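Local atomic coordinates of EGF family domain-containing protein (Toxoplasma gondii, PDB entry 4Z80), a protein that binds a RON2L1 peptide through its AMA-like ectodomain and probably takes part in the moving junction used in host-cell invasion. Residues A[63-66]-A[71-74]; A[82-87]-A[294-299]; A[160-163]-A[167-170]; A[173-178]-A[262-267]. All coordinates share one frame; numbering follows the deposited sequence.

Contact 1. Residues A[63-66]-A[71-74]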
loop_
_atom_site.group_PDB
_atom_site.type_symbol
_atom_site.label_atom_id
_atom_site.label_comp_id
_atom_site.label_asym_id
_atom_site.label_seq_id
_atom_site.Cartn_x
_atom_site.Cartn_y
_atom_site.Cartn_z
ATOM N N MET A 63 -13.920 6.231 0.986
ATOM C CA MET A 63 -14.006 5.241 -0.063
ATOM C C MET A 63 -14.730 5.834 -1.269
ATOM O O MET A 63 -15.817 6.404 -1.149
ATOM C CB MET A 63 -14.718 3.984 0.435
ATOM C CG MET A 63 -14.967 2.931 -0.652
ATOM S SD MET A 63 -13.477 2.328 -1.477
ATOM C CE MET A 63 -12.778 1.273 -0.201
ATOM N N TYR A 64 -14.088 5.711 -2.424
ATOM C CA TYR A 64 -14.607 6.227 -3.678
ATOM C C TYR A 64 -14.842 5.049 -4.602
ATOM O O TYR A 64 -13.908 4.301 -4.902
ATOM C CB TYR A 64 -13.618 7.209 -4.298
ATOM C CG TYR A 64 -14.019 7.748 -5.646
ATOM C CD1 TYR A 64 -14.920 8.798 -5.750
ATOM C CD2 TYR A 64 -13.470 7.236 -6.810
ATOM C CE1 TYR A 64 -15.279 9.312 -6.981
ATOM C CE2 TYR A 64 -13.825 7.740 -8.053
ATOM C CZ TYR A 64 -14.727 8.777 -8.127
ATOM O OH TYR A 64 -15.074 9.284 -9.357
ATOM N N ASP A 65 -16.082 4.880 -5.043
ATOM C CA ASP A 65 -16.430 3.790 -5.940
ATOM C C ASP A 65 -17.223 4.332 -7.125
ATOM O O ASP A 65 -18.402 4.661 -7.003
ATOM C CB ASP A 65 -17.222 2.710 -5.203
ATOM C CG ASP A 65 -17.303 1.415 -5.984
ATOM O OD1 ASP A 65 -17.299 1.482 -7.228
ATOM O OD2 ASP A 65 -17.364 0.334 -5.361
ATOM N N SER A 66 -16.562 4.408 -8.274
ATOM C CA SER A 66 -17.185 4.905 -9.494
ATOM C C SER A 66 -17.493 3.762 -10.461
ATOM O O SER A 66 -17.618 3.977 -11.665
ATOM C CB SER A 66 -16.289 5.943 -10.168
ATOM O OG SER A 66 -15.010 5.406 -10.440
ATOM N N TYR A 71 -20.537 -0.208 -5.618
ATOM C CA TYR A 71 -20.666 -1.222 -4.567
ATOM C C TYR A 71 -20.166 -0.785 -3.196
ATOM O O TYR A 71 -20.884 -0.888 -2.208
ATOM C CB TYR A 71 -19.899 -2.488 -4.952
ATOM C CG TYR A 71 -20.360 -3.167 -6.222
ATOM C CD1 TYR A 71 -21.549 -3.885 -6.255
ATOM C CD2 TYR A 71 -19.592 -3.116 -7.375
ATOM C CE1 TYR A 71 -21.965 -4.519 -7.413
ATOM C CE2 TYR A 71 -20.000 -3.746 -8.534
ATOM C CZ TYR A 71 -21.189 -4.446 -8.544
ATOM O OH TYR A 71 -21.595 -5.080 -9.697
ATOM N N CYS A 72 -18.925 -0.319 -3.134
ATOM C CA CYS A 72 -18.276 -0.118 -1.846
ATOM C C CYS A 72 -18.642 1.217 -1.205
ATOM O O CYS A 72 -18.161 1.527 -0.118
ATOM C CB CYS A 72 -16.756 -0.232 -1.995
ATOM S SG CYS A 72 -16.189 -1.870 -2.562
ATOM N N GLN A 73 -19.501 1.993 -1.863
ATOM C CA GLN A 73 -20.051 3.211 -1.262
ATOM C C GLN A 73 -21.359 2.943 -0.516
ATOM O O GLN A 73 -21.879 3.820 0.171
ATOM C CB GLN A 73 -20.273 4.290 -2.328
ATOM C CG GLN A 73 -18.985 4.981 -2.725
ATOM C CD GLN A 73 -19.142 6.079 -3.772
ATOM O OE1 GLN A 73 -18.148 6.648 -4.216
ATOM N NE2 GLN A 73 -20.380 6.375 -4.180
ATOM N N SER A 74 -21.879 1.729 -0.649
ATOM C CA SER A 74 -23.118 1.332 0.026
ATOM C C SER A 74 -22.969 1.310 1.541
ATOM O O SER A 74 -21.917 0.936 2.065
ATOM C CB SER A 74 -23.559 -0.049 -0.448
ATOM O OG SER A 74 -24.648 -0.524 0.331
#
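Asp-65 OD2 accepts the backbone N-H of Cys-72 at 2.8 Å from Cys-72 N, on the anti side of the carboxylate and 33° out of its plane. The neighbouring Tyr-71 N lies 3.2 Å from Asp-65 OD2 but is angled too poorly to bond. With CG anti to the backbone N (chi1 -166°), the Asp-65 carboxylate reaches over to the short 3-10 turn 71-73, while OD1 takes up the Ser-67 hydroxyl. The exchange is reciprocal: the backbone N of Asp-65 donates to Gln-73 OE1 at 2.8 Å in a nearly straight bond (178°), entering from above the amide carbonyl plane. The extended Gln-73 chain runs past Asp-65, whose CB is 3.8 Å from Gln-73 CG. Next to this pair, the Met-63 chain is bent at chi2 and chi3, and its CG lies 3.9 Å from Cys-72 CB and 3.5 Å from Cys-72 O. Beyond the contact, Cys-72 is disulfide-bonded to Cys-274, and Tyr-71 packs on Asn-9 of the bound RON2L1 peptide. One residue thus spends both its carboxylate and its amide on closing the loop, and the Cys-72 N-H on OD2, together with the Ser-67 hydroxyl on OD1, would be expected to favour the ionised carboxylate.

Contact 2. Residues A[82-87]-A[294-299]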
loop_
_atom_site.group_PDB
_atom_site.type_symbol
_atom_site.label_atom_id
_atom_site.label_comp_id
_atom_site.label_asym_id
_atom_site.label_seq_id
_atom_site.Cartn_x
_atom_site.Cartn_y
_atom_site.Cartn_z
ATOM N N LYS A 82 -14.300 1.180 8.977
ATOM C CA LYS A 82 -15.521 1.586 9.679
ATOM C C LYS A 82 -15.422 1.205 11.151
ATOM O O LYS A 82 -15.782 1.986 12.034
ATOM C CB LYS A 82 -16.757 0.956 9.049
ATOM C CG LYS A 82 -17.125 1.599 7.746
ATOM C CD LYS A 82 -18.565 1.293 7.381
ATOM C CE LYS A 82 -18.649 0.471 6.127
ATOM N NZ LYS A 82 -19.978 0.669 5.464
ATOM N N THR A 83 -14.894 0.019 11.409
ATOM C CA THR A 83 -14.741 -0.474 12.772
ATOM C C THR A 83 -13.560 0.160 13.493
ATOM O O THR A 83 -13.669 0.545 14.653
ATOM C CB THR A 83 -14.559 -2.001 12.777
ATOM O OG1 THR A 83 -15.747 -2.617 12.268
ATOM C CG2 THR A 83 -14.278 -2.534 14.189
ATOM N N THR A 84 -12.426 0.268 12.812
ATOM C CA THR A 84 -11.201 0.688 13.466
ATOM C C THR A 84 -11.032 2.200 13.540
ATOM O O THR A 84 -10.349 2.691 14.434
ATOM C CB THR A 84 -9.987 0.119 12.744
ATOM O OG1 THR A 84 -10.019 0.566 11.384
ATOM C CG2 THR A 84 -9.985 -1.417 12.794
ATOM N N VAL A 85 -11.633 2.932 12.602
ATOM C CA VAL A 85 -11.463 4.387 12.524
ATOM C C VAL A 85 -12.788 5.138 12.687
ATOM O O VAL A 85 -12.803 6.265 13.188
ATOM C CB VAL A 85 -10.804 4.802 11.182
ATOM C CG1 VAL A 85 -10.466 6.304 11.181
ATOM C CG2 VAL A 85 -9.551 3.965 10.931
ATOM N N GLY A 86 -13.892 4.519 12.281
ATOM C CA GLY A 86 -15.209 5.108 12.467
ATOM C C GLY A 86 -15.833 5.674 11.208
ATOM O O GLY A 86 -16.896 6.297 11.266
ATOM N N ALA A 87 -15.187 5.460 10.070
ATOM C CA ALA A 87 -15.678 5.949 8.787
ATOM C C ALA A 87 -15.209 4.993 7.707
ATOM O O ALA A 87 -14.175 4.347 7.873
ATOM C CB ALA A 87 -15.180 7.349 8.510
ATOM N N TYR A 294 -6.488 -4.750 4.020
ATOM C CA TYR A 294 -7.044 -3.768 4.948
ATOM C C TYR A 294 -6.473 -2.376 4.703
ATOM O O TYR A 294 -5.271 -2.224 4.430
ATOM C CB TYR A 294 -6.746 -4.174 6.390
ATOM C CG TYR A 294 -7.406 -5.438 6.898
ATOM C CD1 TYR A 294 -8.717 -5.756 6.567
ATOM C CD2 TYR A 294 -6.718 -6.299 7.741
ATOM C CE1 TYR A 294 -9.325 -6.906 7.066
ATOM C CE2 TYR A 294 -7.314 -7.444 8.252
ATOM C CZ TYR A 294 -8.617 -7.742 7.908
ATOM O OH TYR A 294 -9.221 -8.892 8.410
ATOM N N HIS A 295 -7.338 -1.370 4.816
ATOM C CA HIS A 295 -6.956 0.035 4.696
ATOM C C HIS A 295 -6.427 0.611 6.005
ATOM O O HIS A 295 -5.694 1.599 5.999
ATOM C CB HIS A 295 -8.136 0.875 4.234
ATOM C CG HIS A 295 -8.638 0.512 2.875
ATOM N ND1 HIS A 295 -8.017 0.925 1.717
ATOM C CD2 HIS A 295 -9.701 -0.232 2.492
ATOM C CE1 HIS A 295 -8.683 0.453 0.675
ATOM N NE2 HIS A 295 -9.709 -0.249 1.119
ATOM N N THR A 296 -6.807 -0.011 7.116
ATOM C CA THR A 296 -6.392 0.446 8.441
ATOM C C THR A 296 -4.873 0.524 8.518
ATOM O O THR A 296 -4.176 -0.400 8.104
ATOM C CB THR A 296 -6.921 -0.515 9.541
ATOM O OG1 THR A 296 -8.354 -0.517 9.542
ATOM C CG2 THR A 296 -6.446 -0.082 10.911
ATOM N N GLN A 297 -4.361 1.625 9.062
ATOM C CA GLN A 297 -2.923 1.764 9.285
ATOM C C GLN A 297 -2.538 1.846 10.766
ATOM O O GLN A 297 -1.400 1.577 11.123
ATOM C CB GLN A 297 -2.419 2.994 8.534
ATOM C CG GLN A 297 -2.392 2.789 7.021
ATOM C CD GLN A 297 -2.686 4.067 6.271
ATOM O OE1 GLN A 297 -1.857 4.974 6.226
ATOM N NE2 GLN A 297 -3.887 4.166 5.716
ATOM N N ASP A 298 -3.497 2.193 11.622
ATOM C CA ASP A 298 -3.258 2.305 13.066
ATOM C C ASP A 298 -4.525 1.903 13.803
ATOM O O ASP A 298 -5.606 2.387 13.479
ATOM C CB ASP A 298 -2.851 3.739 13.436
ATOM C CG ASP A 298 -2.281 3.857 14.844
ATOM O OD1 ASP A 298 -3.057 3.808 15.817
ATOM O OD2 ASP A 298 -1.051 4.041 14.973
ATOM N N PHE A 299 -4.394 1.030 14.794
ATOM C CA PHE A 299 -5.521 0.645 15.641
ATOM C C PHE A 299 -4.948 0.325 17.007
ATOM O O PHE A 299 -4.057 -0.511 17.130
ATOM C CB PHE A 299 -6.283 -0.550 15.063
ATOM C CG PHE A 299 -7.564 -0.881 15.800
ATOM C CD1 PHE A 299 -8.509 0.102 16.038
ATOM C CD2 PHE A 299 -7.829 -2.171 16.227
ATOM C CE1 PHE A 299 -9.687 -0.193 16.701
ATOM C CE2 PHE A 299 -9.009 -2.471 16.890
ATOM C CZ PHE A 299 -9.937 -1.476 17.130
HETATM O O HOH W 1 -7.787 3.770 14.667
#
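Hydroxyl to hydroxyl, Thr-84 and Thr-296 meet tip to tip, OG1 to OG1 at 2.7 Å, in a hydrogen bond. The Thr-84 hydroxyl sits between its backbone N and carbonyl carbon (chi1 58°), which aims it across at the loop. Asp-80, at the start of helix 80-84, joins in: its OD2 hydrogen-bonds Thr-296 OG1, and its carbonyl O makes a weak bond with Thr-84 OG1. The same threonine supplies the apolar part. Its CG2 stands over the centre of the Phe-299 ring, 3.9 Å from the centroid and 12° off the normal, a CH-pi contact; Thr-84 CB also comes within 3.6 Å of Phe-299 CD1. Solvent makes the third link, one water donating to Thr-84 O and to Asp-298 O, 2.8 Å from each, and lying at the edge of the Phe-299 ring in its plane. Within the loop, Gln-297 NE2 donates to His-295 O at 3.2 Å. Gly-86, with positive phi (105°), turns the chain away after the helix. This is a helix C-terminal end docked on a loop: the last turn of helix 80-84 is tied to the connection between strands 289-291 and 318-321, in the part of the chain assigned to the apical membrane antigen 1 family.

Contact 3. Residues A[160-163]-A[167-170]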
loop_
_atom_site.group_PDB
_atom_site.type_symbol
_atom_site.label_atom_id
_atom_site.label_comp_id
_atom_site.label_asym_id
_atom_site.label_seq_id
_atom_site.Cartn_x
_atom_site.Cartn_y
_atom_site.Cartn_z
ATOM N N HIS A 160 -9.345 -17.329 -12.631
ATOM C CA HIS A 160 -8.724 -16.171 -13.262
ATOM C C HIS A 160 -9.661 -14.975 -13.184
ATOM O O HIS A 160 -10.848 -15.116 -12.887
ATOM C CB HIS A 160 -8.361 -16.479 -14.723
ATOM C CG HIS A 160 -9.548 -16.787 -15.579
ATOM N ND1 HIS A 160 -10.201 -17.999 -15.534
ATOM C CD2 HIS A 160 -10.205 -16.037 -16.497
ATOM C CE1 HIS A 160 -11.213 -17.983 -16.386
ATOM N NE2 HIS A 160 -11.238 -16.804 -16.983
ATOM N N CYS A 161 -9.097 -13.800 -13.433
ATOM C CA CYS A 161 -9.825 -12.548 -13.395
ATOM C C CYS A 161 -9.568 -11.769 -14.688
ATOM O O CYS A 161 -8.414 -11.589 -15.069
ATOM C CB CYS A 161 -9.393 -11.724 -12.184
ATOM S SG CYS A 161 -10.232 -10.135 -12.110
ATOM N N PRO A 162 -10.632 -11.311 -15.371
ATOM C CA PRO A 162 -12.060 -11.477 -15.071
ATOM C C PRO A 162 -12.517 -12.900 -15.369
ATOM O O PRO A 162 -12.218 -13.403 -16.454
ATOM C CB PRO A 162 -12.737 -10.471 -16.007
ATOM C CG PRO A 162 -11.811 -10.387 -17.172
ATOM C CD PRO A 162 -10.426 -10.513 -16.595
ATOM N N TYR A 163 -13.213 -13.542 -14.438
ATOM C CA TYR A 163 -13.555 -14.952 -14.628
ATOM C C TYR A 163 -14.545 -15.146 -15.781
ATOM O O TYR A 163 -14.476 -16.152 -16.490
ATOM C CB TYR A 163 -14.131 -15.570 -13.350
ATOM C CG TYR A 163 -14.627 -16.985 -13.590
ATOM C CD1 TYR A 163 -13.738 -18.051 -13.651
ATOM C CD2 TYR A 163 -15.975 -17.242 -13.799
ATOM C CE1 TYR A 163 -14.180 -19.340 -13.896
ATOM C CE2 TYR A 163 -16.427 -18.527 -14.040
ATOM C CZ TYR A 163 -15.528 -19.569 -14.089
ATOM O OH TYR A 163 -15.992 -20.843 -14.341
ATOM N N VAL A 167 -18.081 -9.917 -15.647
ATOM C CA VAL A 167 -17.168 -9.238 -14.730
ATOM C C VAL A 167 -16.493 -8.100 -15.494
ATOM O O VAL A 167 -16.470 -6.956 -15.037
ATOM C CB VAL A 167 -16.093 -10.198 -14.150
ATOM C CG1 VAL A 167 -15.045 -9.437 -13.335
ATOM C CG2 VAL A 167 -16.728 -11.282 -13.296
ATOM N N TYR A 168 -15.968 -8.414 -16.675
ATOM C CA TYR A 168 -15.256 -7.424 -17.467
ATOM C C TYR A 168 -16.163 -6.321 -17.991
ATOM O O TYR A 168 -15.828 -5.144 -17.891
ATOM C CB TYR A 168 -14.533 -8.080 -18.648
ATOM C CG TYR A 168 -13.621 -7.103 -19.345
ATOM C CD1 TYR A 168 -12.496 -6.612 -18.702
ATOM C CD2 TYR A 168 -13.899 -6.643 -20.626
ATOM C CE1 TYR A 168 -11.660 -5.706 -19.313
ATOM C CE2 TYR A 168 -13.060 -5.735 -21.252
ATOM C CZ TYR A 168 -11.943 -5.267 -20.586
ATOM O OH TYR A 168 -11.098 -4.358 -21.183
ATOM N N ARG A 169 -17.318 -6.682 -18.539
ATOM C CA ARG A 169 -18.114 -5.697 -19.260
ATOM C C ARG A 169 -19.092 -4.920 -18.369
ATOM O O ARG A 169 -19.414 -3.770 -18.676
ATOM C CB ARG A 169 -18.852 -6.385 -20.413
ATOM C CG ARG A 169 -17.919 -6.686 -21.587
ATOM C CD ARG A 169 -18.448 -7.717 -22.582
ATOM N NE ARG A 169 -19.885 -7.957 -22.497
ATOM C CZ ARG A 169 -20.542 -8.795 -23.295
ATOM N NH1 ARG A 169 -21.851 -8.961 -23.151
ATOM N NH2 ARG A 169 -19.887 -9.467 -24.237
ATOM N N GLN A 170 -19.534 -5.519 -17.262
ATOM C CA GLN A 170 -20.520 -4.884 -16.383
ATOM C C GLN A 170 -19.885 -4.205 -15.171
ATOM O O GLN A 170 -20.477 -3.285 -14.600
ATOM C CB GLN A 170 -21.547 -5.891 -15.854
ATOM C CG GLN A 170 -21.879 -7.053 -16.763
ATOM C CD GLN A 170 -23.124 -6.818 -17.559
ATOM O OE1 GLN A 170 -23.322 -5.741 -18.126
ATOM N NE2 GLN A 170 -23.985 -7.827 -17.607
#
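The tight connection that leads from strand 160-161 into helix 165-172 is closed by Pro-162 packing on Val-167 and Tyr-168 in the first turn of that helix. No hydrogen bond crosses between the two segments; the contact is wholly apolar. The Cys-161 to Pro-162 peptide is cis, which kinks the chain just where the strand ends, and the proline ring lies against the helix. Its CB touches Val-167 CG1 at 3.7 Å and Val-167 CB at 3.8 Å. That methyl is placed by its torsion: CG1 is anti to the Val-167 backbone N (chi1 173°) and so faces back to the proline, while CG2 approaches the backbone N of Tyr-163 more loosely, at 4.3 Å. The next atom of the ring, Pro-162 CG, rests 3.9 Å from Tyr-168 CB. The two side chains run side by side in the same direction, the proline meeting the tyrosine ring only obliquely near CD1. Within the first segment, Tyr-163 CA lies over one face of the His-160 ring, offset toward its rim. The phenol of Tyr-163 leads away from the helix, and its OH hydrogen-bonds Ser-18 OG of the bound RON2L1 peptide, whose Gln-10 also packs on Val-167. Behind the bend, strand 160-161 pairs antiparallel with strand 192-193, Met-172 near the end of helix 165-172 covers Cys-161 and Pro-162, and the Cys-161 disulfide crosses to Cys-265, just after helix 252-262.

Contact 4. Residues A[173-178]-A[262-267]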
loop_
_atom_site.group_PDB
_atom_site.type_symbol
_atom_site.label_atom_id
_atom_site.label_comp_id
_atom_site.label_asym_id
_atom_site.label_seq_id
_atom_site.Cartn_x
_atom_site.Cartn_y
_atom_site.Cartn_z
ATOM N N VAL A 173 -15.167 -2.433 -17.250
ATOM C CA VAL A 173 -15.056 -1.425 -18.309
ATOM C C VAL A 173 -15.898 -0.178 -18.054
ATOM O O VAL A 173 -15.550 0.909 -18.517
ATOM C CB VAL A 173 -15.445 -1.999 -19.697
ATOM C CG1 VAL A 173 -14.496 -3.098 -20.089
ATOM C CG2 VAL A 173 -16.872 -2.466 -19.707
ATOM N N THR A 174 -16.993 -0.327 -17.319
ATOM C CA THR A 174 -17.873 0.798 -17.017
ATOM C C THR A 174 -17.538 1.467 -15.672
ATOM O O THR A 174 -18.292 2.313 -15.184
ATOM C CB THR A 174 -19.348 0.358 -17.014
ATOM O OG1 THR A 174 -19.532 -0.728 -16.097
ATOM C CG2 THR A 174 -19.773 -0.091 -18.410
ATOM N N ASP A 175 -16.404 1.082 -15.091
ATOM C CA ASP A 175 -15.864 1.720 -13.889
ATOM C C ASP A 175 -15.005 2.899 -14.318
ATOM O O ASP A 175 -14.050 2.722 -15.072
ATOM C CB ASP A 175 -15.046 0.697 -13.087
ATOM C CG ASP A 175 -14.594 1.210 -11.720
ATOM O OD1 ASP A 175 -14.418 2.437 -11.529
ATOM O OD2 ASP A 175 -14.388 0.350 -10.833
ATOM N N LYS A 176 -15.318 4.094 -13.825
ATOM C CA LYS A 176 -14.619 5.292 -14.273
ATOM C C LYS A 176 -13.149 5.322 -13.841
ATOM O O LYS A 176 -12.364 6.106 -14.377
ATOM C CB LYS A 176 -15.355 6.538 -13.772
ATOM C CG LYS A 176 -16.772 6.629 -14.324
ATOM C CD LYS A 176 -17.409 7.987 -14.081
ATOM C CE LYS A 176 -18.785 8.052 -14.729
ATOM N NZ LYS A 176 -19.377 9.419 -14.685
ATOM N N GLU A 177 -12.765 4.448 -12.911
ATOM C CA GLU A 177 -11.361 4.344 -12.508
ATOM C C GLU A 177 -10.593 3.271 -13.279
ATOM O O GLU A 177 -9.370 3.181 -13.179
ATOM C CB GLU A 177 -11.254 4.064 -11.004
ATOM C CG GLU A 177 -11.637 5.260 -10.155
ATOM C CD GLU A 177 -11.018 5.215 -8.778
ATOM O OE1 GLU A 177 -11.434 4.362 -7.967
ATOM O OE2 GLU A 177 -10.112 6.033 -8.511
ATOM N N PHE A 178 -11.311 2.448 -14.036
ATOM C CA PHE A 178 -10.688 1.378 -14.797
ATOM C C PHE A 178 -10.282 1.886 -16.172
ATOM O O PHE A 178 -10.976 2.712 -16.755
ATOM C CB PHE A 178 -11.649 0.200 -14.931
ATOM C CG PHE A 178 -11.033 -1.033 -15.545
ATOM C CD1 PHE A 178 -10.388 -1.962 -14.751
ATOM C CD2 PHE A 178 -11.123 -1.273 -16.910
ATOM C CE1 PHE A 178 -9.828 -3.101 -15.294
ATOM C CE2 PHE A 178 -10.557 -2.413 -17.468
ATOM C CZ PHE A 178 -9.913 -3.328 -16.660
ATOM N N THR A 262 -7.325 -4.548 -10.081
ATOM C CA THR A 262 -7.816 -5.850 -9.618
ATOM C C THR A 262 -8.985 -5.796 -8.629
ATOM O O THR A 262 -9.414 -6.833 -8.140
ATOM C CB THR A 262 -6.685 -6.675 -8.957
ATOM O OG1 THR A 262 -6.042 -5.906 -7.926
ATOM C CG2 THR A 262 -5.656 -7.091 -9.991
ATOM N N THR A 263 -9.509 -4.604 -8.345
ATOM C CA THR A 263 -10.666 -4.459 -7.463
ATOM C C THR A 263 -11.792 -5.452 -7.757
ATOM O O THR A 263 -12.302 -6.114 -6.851
ATOM C CB THR A 263 -11.224 -3.021 -7.557
ATOM O OG1 THR A 263 -10.300 -2.118 -6.928
ATOM C CG2 THR A 263 -12.608 -2.886 -6.908
ATOM N N HIS A 264 -12.180 -5.569 -9.022
ATOM C CA HIS A 264 -13.362 -6.364 -9.346
ATOM C C HIS A 264 -13.089 -7.861 -9.407
ATOM O O HIS A 264 -14.002 -8.646 -9.651
ATOM C CB HIS A 264 -13.973 -5.880 -10.658
ATOM C CG HIS A 264 -14.510 -4.491 -10.561
ATOM N ND1 HIS A 264 -15.532 -4.159 -9.701
ATOM C CD2 HIS A 264 -14.138 -3.343 -11.172
ATOM C CE1 HIS A 264 -15.778 -2.864 -9.795
ATOM N NE2 HIS A 264 -14.947 -2.348 -10.682
ATOM N N CYS A 265 -11.843 -8.250 -9.171
ATOM C CA CYS A 265 -11.478 -9.659 -9.067
ATOM C C CYS A 265 -11.956 -10.280 -7.761
ATOM O O CYS A 265 -11.998 -11.500 -7.640
ATOM C CB CYS A 265 -9.965 -9.828 -9.170
ATOM S SG CYS A 265 -9.215 -9.122 -10.657
ATOM N N TRP A 266 -12.294 -9.442 -6.783
ATOM C CA TRP A 266 -12.698 -9.925 -5.468
ATOM C C TRP A 266 -14.207 -9.922 -5.343
ATOM O O TRP A 266 -14.880 -9.043 -5.884
ATOM C CB TRP A 266 -12.086 -9.070 -4.356
ATOM C CG TRP A 266 -10.638 -8.836 -4.549
ATOM C CD1 TRP A 266 -10.034 -7.638 -4.777
ATOM C CD2 TRP A 266 -9.594 -9.818 -4.545
ATOM N NE1 TRP A 266 -8.681 -7.807 -4.910
ATOM C CE2 TRP A 266 -8.383 -9.137 -4.772
ATOM C CE3 TRP A 266 -9.564 -11.206 -4.367
ATOM C CZ2 TRP A 266 -7.151 -9.795 -4.826
ATOM C CZ3 TRP A 266 -8.337 -11.858 -4.421
ATOM C CH2 TRP A 266 -7.152 -11.154 -4.647
ATOM N N PRO A 267 -14.757 -10.898 -4.612
ATOM C CA PRO A 267 -16.211 -10.962 -4.486
ATOM C C PRO A 267 -16.751 -9.951 -3.485
ATOM O O PRO A 267 -16.123 -9.718 -2.446
ATOM C CB PRO A 267 -16.449 -12.384 -3.993
ATOM C CG PRO A 267 -15.251 -12.685 -3.183
ATOM C CD PRO A 267 -14.098 -11.980 -3.857
#
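His-264 donates to Asp-175 in a single His-carboxylate hydrogen bond, the aspartate being held in an Asx turn at the head of a type I beta turn, Asp-175 to Phe-178. Along 262-267 the chain first makes a 3-10 turn, with Thr-262 O accepting from Cys-265 N at 3.0 Å. Thr-263 comes next and sets its CG2 over the centre of one face of the His-264 imidazole, 4.2 Å above the plane. His-264 then reaches across: NE2 donates to Asp-175 OD2 at 2.8 Å with an N-H...O angle of 155°, using the anti lone pair of the carboxylate, and the carboxylate and ring planes stand 66° apart. Asp-171 and Met-172 of helix 165-172 also touch the imidazole. Cys-265 is disulfide-bonded to Cys-161. Past it, the carbonyl O of Trp-266 hydrogen-bonds Asn-9 ND2 of the bound RON2L1 peptide, as His-264 O does Ser-11 OG, which places the polar link close to residues that bind the peptide. Asp-175 OD2 is shared with Arg-276 in a salt bridge, which would favour its ionised form. OD1 closes the Asx turn: Glu-177 N donates to Asp-175 OD1 at 2.9 Å, from above the carboxylate plane.

All four contacts are largely buried, yet they differ in chemistry. Contact 3 is purely apolar and contact 4 rests on one His-carboxylate hydrogen bond; contacts 1 and 2 mix polar bonds with packing. Contacts 3 and 4 are joined by the Cys-161 to Cys-265 disulfide, and contact 4 meets contact 1 where Ser-66 reaches Asp-175 and Lys-176. These three lie on the same side of the chain, their centres about 19 to 26 Å from the centre of the chain, and each has residues touching the bound peptide. Contact 2 lies closer in, its centre about 15 Å from that of the chain, is not touched by that peptide, and meets contact 1 through Met-63 and His-295. Arg-276 ties contacts 1 and 4 together.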